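Chinitase A (Streptomyces coelicolor, PDB 3EBV) probably hydrolyses internal linkages of chitin as an endochitinase, this chain being its glycosyl hydrolase family 18 catalytic domain with a TIM-barrel fold. Local coordinates at residues G212-A215 and P216-G220; P126-M129 and T130-L133; N50-S53 and A54-G58. All coordinates share one frame; numbering follows the deposited sequence.

Contact 1: residues G212-A215 and P216-G220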
loop_
_atom_site.group_PDB
_atom_site.type_symbol
_atom_site.label_atom_id
_atom_site.label_comp_id
_atom_site.label_asym_id
_atom_site.label_seq_id
_atom_site.Cartn_x
_atom_site.Cartn_y
_atom_site.Cartn_z
ATOM N N GLY A 212 16.395 7.182 -6.099
ATOM C CA GLY A 212 17.143 6.086 -5.537
ATOM C C GLY A 212 16.959 4.750 -6.251
ATOM O O GLY A 212 17.273 3.715 -5.681
ATOM N N GLY A 213 16.425 4.805 -7.458
ATOM C CA GLY A 213 16.384 3.611 -8.330
ATOM C C GLY A 213 15.018 3.000 -8.576
ATOM O O GLY A 213 14.921 2.010 -9.307
ATOM N N LEU A 214 13.968 3.550 -7.980
ATOM C CA LEU A 214 12.579 3.131 -8.275
ATOM C C LEU A 214 12.030 3.962 -9.417
ATOM O O LEU A 214 12.297 5.184 -9.502
ATOM C CB LEU A 214 11.690 3.234 -7.031
ATOM C CG LEU A 214 12.109 2.291 -5.896
ATOM C CD1 LEU A 214 11.226 2.585 -4.695
ATOM C CD2 LEU A 214 11.973 0.809 -6.294
ATOM N N ALA A 215 11.280 3.326 -10.323
ATOM C CA ALA A 215 10.625 4.063 -11.410
ATOM C C ALA A 215 9.471 4.930 -10.837
ATOM O O ALA A 215 8.913 4.599 -9.779
ATOM C CB ALA A 215 10.058 3.083 -12.478
ATOM N N PRO A 216 9.111 6.014 -11.519
ATOM C CA PRO A 216 7.992 6.825 -11.019
ATOM C C PRO A 216 6.722 5.997 -10.856
ATOM O O PRO A 216 5.961 6.228 -9.907
ATOM C CB PRO A 216 7.850 7.928 -12.081
ATOM C CG PRO A 216 9.280 8.089 -12.586
ATOM C CD PRO A 216 9.783 6.664 -12.673
ATOM N N SER A 217 6.473 5.035 -11.756
ATOM C CA SER A 217 5.282 4.215 -11.630
ATOM C C SER A 217 5.321 3.322 -10.405
ATOM O O SER A 217 4.296 2.668 -10.100
ATOM C CB SER A 217 5.099 3.294 -12.847
ATOM O OG SER A 217 6.200 2.439 -12.957
ATOM N N GLN A 218 6.469 3.274 -9.720
ATOM C CA GLN A 218 6.607 2.411 -8.544
ATOM C C GLN A 218 6.533 3.208 -7.223
ATOM O O GLN A 218 6.805 2.639 -6.170
ATOM C CB GLN A 218 7.926 1.621 -8.592
ATOM C CG GLN A 218 7.876 0.624 -9.743
ATOM C CD GLN A 218 9.184 -0.075 -9.964
ATOM O OE1 GLN A 218 10.265 0.530 -9.978
ATOM N NE2 GLN A 218 9.089 -1.389 -10.199
ATOM N N VAL A 219 6.138 4.485 -7.303
ATOM C CA VAL A 219 6.082 5.339 -6.093
ATOM C C VAL A 219 4.672 5.900 -5.915
ATOM O O VAL A 219 4.116 6.503 -6.841
ATOM C CB VAL A 219 7.093 6.499 -6.214
ATOM C CG1 VAL A 219 6.999 7.457 -4.997
ATOM C CG2 VAL A 219 8.536 5.944 -6.313
ATOM N N GLY A 220 4.081 5.605 -4.740
ATOM C CA GLY A 220 2.712 6.080 -4.415
ATOM C C GLY A 220 2.743 6.804 -3.064
ATOM O O GLY A 220 3.509 6.428 -2.166
#
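A215 and Q218 close a short 3-10 turn that leads into strand 219-224 of the TIM barrel. The turn follows helix 199-210. Its backbone bond runs from Q218 N to A215 O at 2.8 Å. The donor stands well above the plane of that carbonyl, not on a lone pair. Just behind it, V219 N reaches P216 O at 3.1 Å. The side chain of Q218 then folds back on the start of the turn. Its CG lies anti to the carbonyl carbon (chi1 -67°) and the chain is extended beyond CG, which carries the amide alongside A215. There OE1 takes A215 N at 3.0 Å, in the carbonyl plane and on a lone pair, with an N-H...O angle of 160°. A215 is thus gripped through both its N and its O by one residue. The other end of the amide, NE2, bonds to the carbonyls of K170 and L173, so the flip of the buried amide is fixed. The side chain of L214 also touches F163 and L167 of helix 161-168. It crosses Q218 at about a right angle, with L214 CD2 4.1 Å from Q218 OE1.

Contact 2: residues P126-M129 and T130-L133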
loop_
_atom_site.group_PDB
_atom_site.type_symbol
_atom_site.label_atom_id
_atom_site.label_comp_id
_atom_site.label_asym_id
_atom_site.label_seq_id
_atom_site.Cartn_x
_atom_site.Cartn_y
_atom_site.Cartn_z
ATOM N N PRO A 126 15.803 -8.315 3.981
ATOM C CA PRO A 126 15.835 -8.337 2.512
ATOM C C PRO A 126 16.395 -9.634 1.912
ATOM O O PRO A 126 16.008 -10.003 0.796
ATOM C CB PRO A 126 16.740 -7.147 2.128
ATOM C CG PRO A 126 17.428 -6.777 3.381
ATOM C CD PRO A 126 16.631 -7.257 4.570
ATOM N N THR A 127 17.263 -10.320 2.666
ATOM C CA THR A 127 17.821 -11.570 2.131
ATOM C C THR A 127 16.656 -12.540 1.937
ATOM O O THR A 127 16.549 -13.155 0.861
ATOM C CB THR A 127 18.894 -12.129 3.068
ATOM O OG1 THR A 127 20.036 -11.269 3.065
ATOM C CG2 THR A 127 19.344 -13.549 2.624
ATOM N N TYR A 128 15.777 -12.682 2.938
ATOM C CA TYR A 128 14.757 -13.759 2.881
ATOM C C TYR A 128 13.442 -13.301 2.247
ATOM O O TYR A 128 12.772 -14.069 1.567
ATOM C CB TYR A 128 14.602 -14.499 4.233
ATOM C CG TYR A 128 15.943 -15.121 4.536
ATOM C CD1 TYR A 128 16.352 -16.230 3.807
ATOM C CD2 TYR A 128 16.844 -14.532 5.415
ATOM C CE1 TYR A 128 17.607 -16.761 4.004
ATOM C CE2 TYR A 128 18.138 -15.069 5.614
ATOM C CZ TYR A 128 18.486 -16.189 4.864
ATOM O OH TYR A 128 19.747 -16.739 4.975
HETATM N N MSE A 129 13.118 -12.011 2.400
HETATM C CA MSE A 129 11.930 -11.548 1.700
HETATM C C MSE A 129 12.128 -11.514 0.168
HETATM O O MSE A 129 11.198 -11.764 -0.617
HETATM C CB MSE A 129 11.499 -10.146 2.188
HETATM C CG MSE A 129 10.179 -9.637 1.540
HETATM SE SE MSE A 129 8.615 -10.881 1.722
HETATM C CE MSE A 129 8.126 -10.487 3.599
ATOM N N THR A 130 13.359 -11.214 -0.302
ATOM C CA THR A 130 13.609 -11.255 -1.746
ATOM C C THR A 130 13.433 -12.711 -2.242
ATOM O O THR A 130 12.755 -12.937 -3.236
ATOM C CB THR A 130 15.039 -10.725 -2.094
ATOM O OG1 THR A 130 15.133 -9.335 -1.672
ATOM C CG2 THR A 130 15.305 -10.831 -3.593
ATOM N N GLN A 131 14.009 -13.651 -1.491
ATOM C CA GLN A 131 13.861 -15.059 -1.881
ATOM C C GLN A 131 12.380 -15.450 -1.903
ATOM O O GLN A 131 11.915 -16.082 -2.866
ATOM C CB GLN A 131 14.595 -15.915 -0.887
ATOM C CG GLN A 131 14.459 -17.446 -1.201
ATOM C CD GLN A 131 15.195 -18.315 -0.204
ATOM O OE1 GLN A 131 16.160 -17.904 0.460
ATOM N NE2 GLN A 131 14.737 -19.588 -0.108
ATOM N N ALA A 132 11.651 -15.030 -0.862
ATOM C CA ALA A 132 10.211 -15.363 -0.758
ATOM C C ALA A 132 9.416 -14.803 -1.939
ATOM O O ALA A 132 8.566 -15.475 -2.539
ATOM C CB ALA A 132 9.639 -14.871 0.561
ATOM N N LEU A 133 9.691 -13.544 -2.273
ATOM C CA LEU A 133 8.950 -12.912 -3.353
ATOM C C LEU A 133 9.260 -13.540 -4.737
ATOM O O LEU A 133 8.377 -13.609 -5.602
ATOM C CB LEU A 133 9.172 -11.370 -3.380
ATOM C CG LEU A 133 8.520 -10.664 -2.180
ATOM C CD1 LEU A 133 8.959 -9.177 -2.214
ATOM C CD2 LEU A 133 6.996 -10.783 -2.173
#
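M129 lies over L133, one turn further along helix 126-140, and is deposited as selenomethionine. This helix belongs to the beta-alpha-beta unit of strand 115-120, helix 126-140 and strand 145-148. The CB of M129 leaves the backbone beside T130 N, 3.3 Å away. CG, anti to the backbone N (chi1 -176°), comes to 4.0 Å from L133 CD1. The chain then bends, and SE settles 3.9 Å from L133 CG. A132 CB, 4.3 Å from M129 SE, is a looser neighbour. Around this buried side F100, L120 and T165 add further contacts to M129. The polar side of the turn is held by T130. Its OG1 donates to P126 O at 2.7 Å, tilted 16° from the carbonyl plane. T130 N reaches the same oxygen at 3.1 Å from well above that plane. OG1 also bonds to N168 ND2 of helix 161-168. A valine here, having no hydroxyl, would probably leave P126 O with its backbone donor alone and N168 without its mate. Y128 and Q131 run side by side, Q131 OE1 lying 3.7 Å from Y128 CD1, while Q131 NE2 bonds to S94. The T130 hydroxyl therefore does two jobs: it adds a second donor to the first-turn carbonyl and ties this helix to its neighbour.

Contact 3: residues N50-S53 and A54-G58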
loop_
_atom_site.group_PDB
_atom_site.type_symbol
_atom_site.label_atom_id
_atom_site.label_comp_id
_atom_site.label_asym_id
_atom_site.label_seq_id
_atom_site.Cartn_x
_atom_site.Cartn_y
_atom_site.Cartn_z
ATOM N N ASN A 50 -8.839 -15.375 7.009
ATOM C CA ASN A 50 -10.119 -15.794 7.571
ATOM C C ASN A 50 -11.061 -14.594 7.527
ATOM O O ASN A 50 -10.866 -13.647 8.316
ATOM C CB ASN A 50 -9.905 -16.245 9.020
ATOM C CG ASN A 50 -9.047 -17.517 9.125
ATOM O OD1 ASN A 50 -9.359 -18.534 8.503
ATOM N ND2 ASN A 50 -7.972 -17.454 9.904
ATOM N N LEU A 51 -12.027 -14.629 6.615
ATOM C CA LEU A 51 -12.993 -13.529 6.524
ATOM C C LEU A 51 -13.669 -13.345 7.872
ATOM O O LEU A 51 -14.158 -14.321 8.454
ATOM C CB LEU A 51 -14.024 -13.775 5.427
ATOM C CG LEU A 51 -15.078 -12.686 5.182
ATOM C CD1 LEU A 51 -14.417 -11.360 4.661
ATOM C CD2 LEU A 51 -16.125 -13.151 4.223
ATOM N N ASP A 52 -13.697 -12.109 8.374
ATOM C CA ASP A 52 -14.327 -11.790 9.663
ATOM C C ASP A 52 -15.848 -11.644 9.499
ATOM O O ASP A 52 -16.427 -10.584 9.748
ATOM C CB ASP A 52 -13.690 -10.513 10.245
ATOM C CG ASP A 52 -14.185 -10.174 11.647
ATOM O OD1 ASP A 52 -14.701 -11.083 12.350
ATOM O OD2 ASP A 52 -14.048 -8.994 12.044
ATOM N N SER A 53 -16.495 -12.738 9.103
ATOM C CA SER A 53 -17.929 -12.749 8.885
ATOM C C SER A 53 -18.726 -12.151 10.044
ATOM O O SER A 53 -19.575 -11.282 9.831
ATOM C CB SER A 53 -18.354 -14.192 8.629
ATOM O OG SER A 53 -17.872 -14.584 7.358
ATOM N N ALA A 54 -18.420 -12.609 11.259
ATOM C CA ALA A 54 -19.099 -12.148 12.476
ATOM C C ALA A 54 -18.942 -10.640 12.702
ATOM O O ALA A 54 -19.936 -9.935 12.912
ATOM C CB ALA A 54 -18.592 -12.915 13.676
ATOM N N GLY A 55 -17.709 -10.142 12.646
ATOM C CA GLY A 55 -17.467 -8.723 12.875
ATOM C C GLY A 55 -17.944 -7.814 11.748
ATOM O O GLY A 55 -18.018 -6.585 11.906
ATOM N N LEU A 56 -18.246 -8.400 10.597
ATOM C CA LEU A 56 -18.648 -7.624 9.418
ATOM C C LEU A 56 -20.122 -7.801 9.076
ATOM O O LEU A 56 -20.528 -7.674 7.912
ATOM C CB LEU A 56 -17.784 -7.969 8.194
ATOM C CG LEU A 56 -16.267 -7.768 8.373
ATOM C CD1 LEU A 56 -15.549 -8.357 7.155
ATOM C CD2 LEU A 56 -15.956 -6.283 8.595
ATOM N N GLY A 57 -20.918 -8.099 10.105
ATOM C CA GLY A 57 -22.380 -8.154 9.957
ATOM C C GLY A 57 -22.859 -9.376 9.188
ATOM O O GLY A 57 -23.896 -9.332 8.517
ATOM N N GLY A 58 -22.105 -10.465 9.277
ATOM C CA GLY A 58 -22.509 -11.732 8.671
ATOM C C GLY A 58 -22.175 -11.890 7.196
ATOM O O GLY A 58 -22.717 -12.751 6.518
#
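L51 and L56 meet at the ends of their side chains in the loop between strand 47-48 and helix 61-73 of the TIM barrel. The loop holds an inverse gamma turn centred on D52 and a type I beta turn from A54 to G57. The two leucines cross obliquely, and their CD1 atoms touch at 4.1 Å. Both also lie on W11 of strand 6-12 and on N13, so the pair packs this surface loop against strand 6-12 and the loop after it. L56 is the buried one. Its CG is anti to the carbonyl carbon (chi1 -57°), which lays the side chain along the carbonyl of D52, CG being 3.1 Å from D52 O. The same oxygen receives a weak bond from L56 N.

D52 turns its carboxylate toward the backbone of the beta turn. CG is anti to the backbone N (chi1 -175°), and OD1 takes a weak bond from G55 N at 3.2 Å. OD2 lies 3.5 Å from G55 CA. Any CB at G55 would run into OD2, which suits the residue found there. The backbone N of D52 is held by N13 OD1. N13 ND2 in turn donates to N50 O, so the amide of N13 bonds the backbone on both sides of L51.

S53 faces away from the turn with its side chain, and its OG bonds to Y59 O. Its carbonyl is the busy group. L56 N and G58 N reach S53 O from opposite faces of its plane. G57 and G58 both have positive phi, and the bond pattern fits a Schellman motif, although its inner bond, G57 N to A54 O, is weak. L56 N sits 3.3 Å from S53 O, high above the plane, whereas G58 N lies closer to the plane at 2.7 Å.

How the contacts relate
The three contacts are separate local features of one TIM barrel, and none touches another. In chain order they run contact 3, contact 2, contact 1. Contacts 1 and 2 are the nearest pair, with centres about 20 Å apart and nearest atoms about 11 Å apart. Helix 161-168 links them indirectly, since it packs on L214 of contact 1 and on P126, M129 and T130 of contact 2. Contacts 1 and 3 lie on opposite sides of the chain's centre, their centres about 36 Å apart. Contact 2 opens a few residues after strand 115-120. The family 18 DxxDxDxE signature spans this strand and ends just past it; in relatives its glutamate is the catalytic acid.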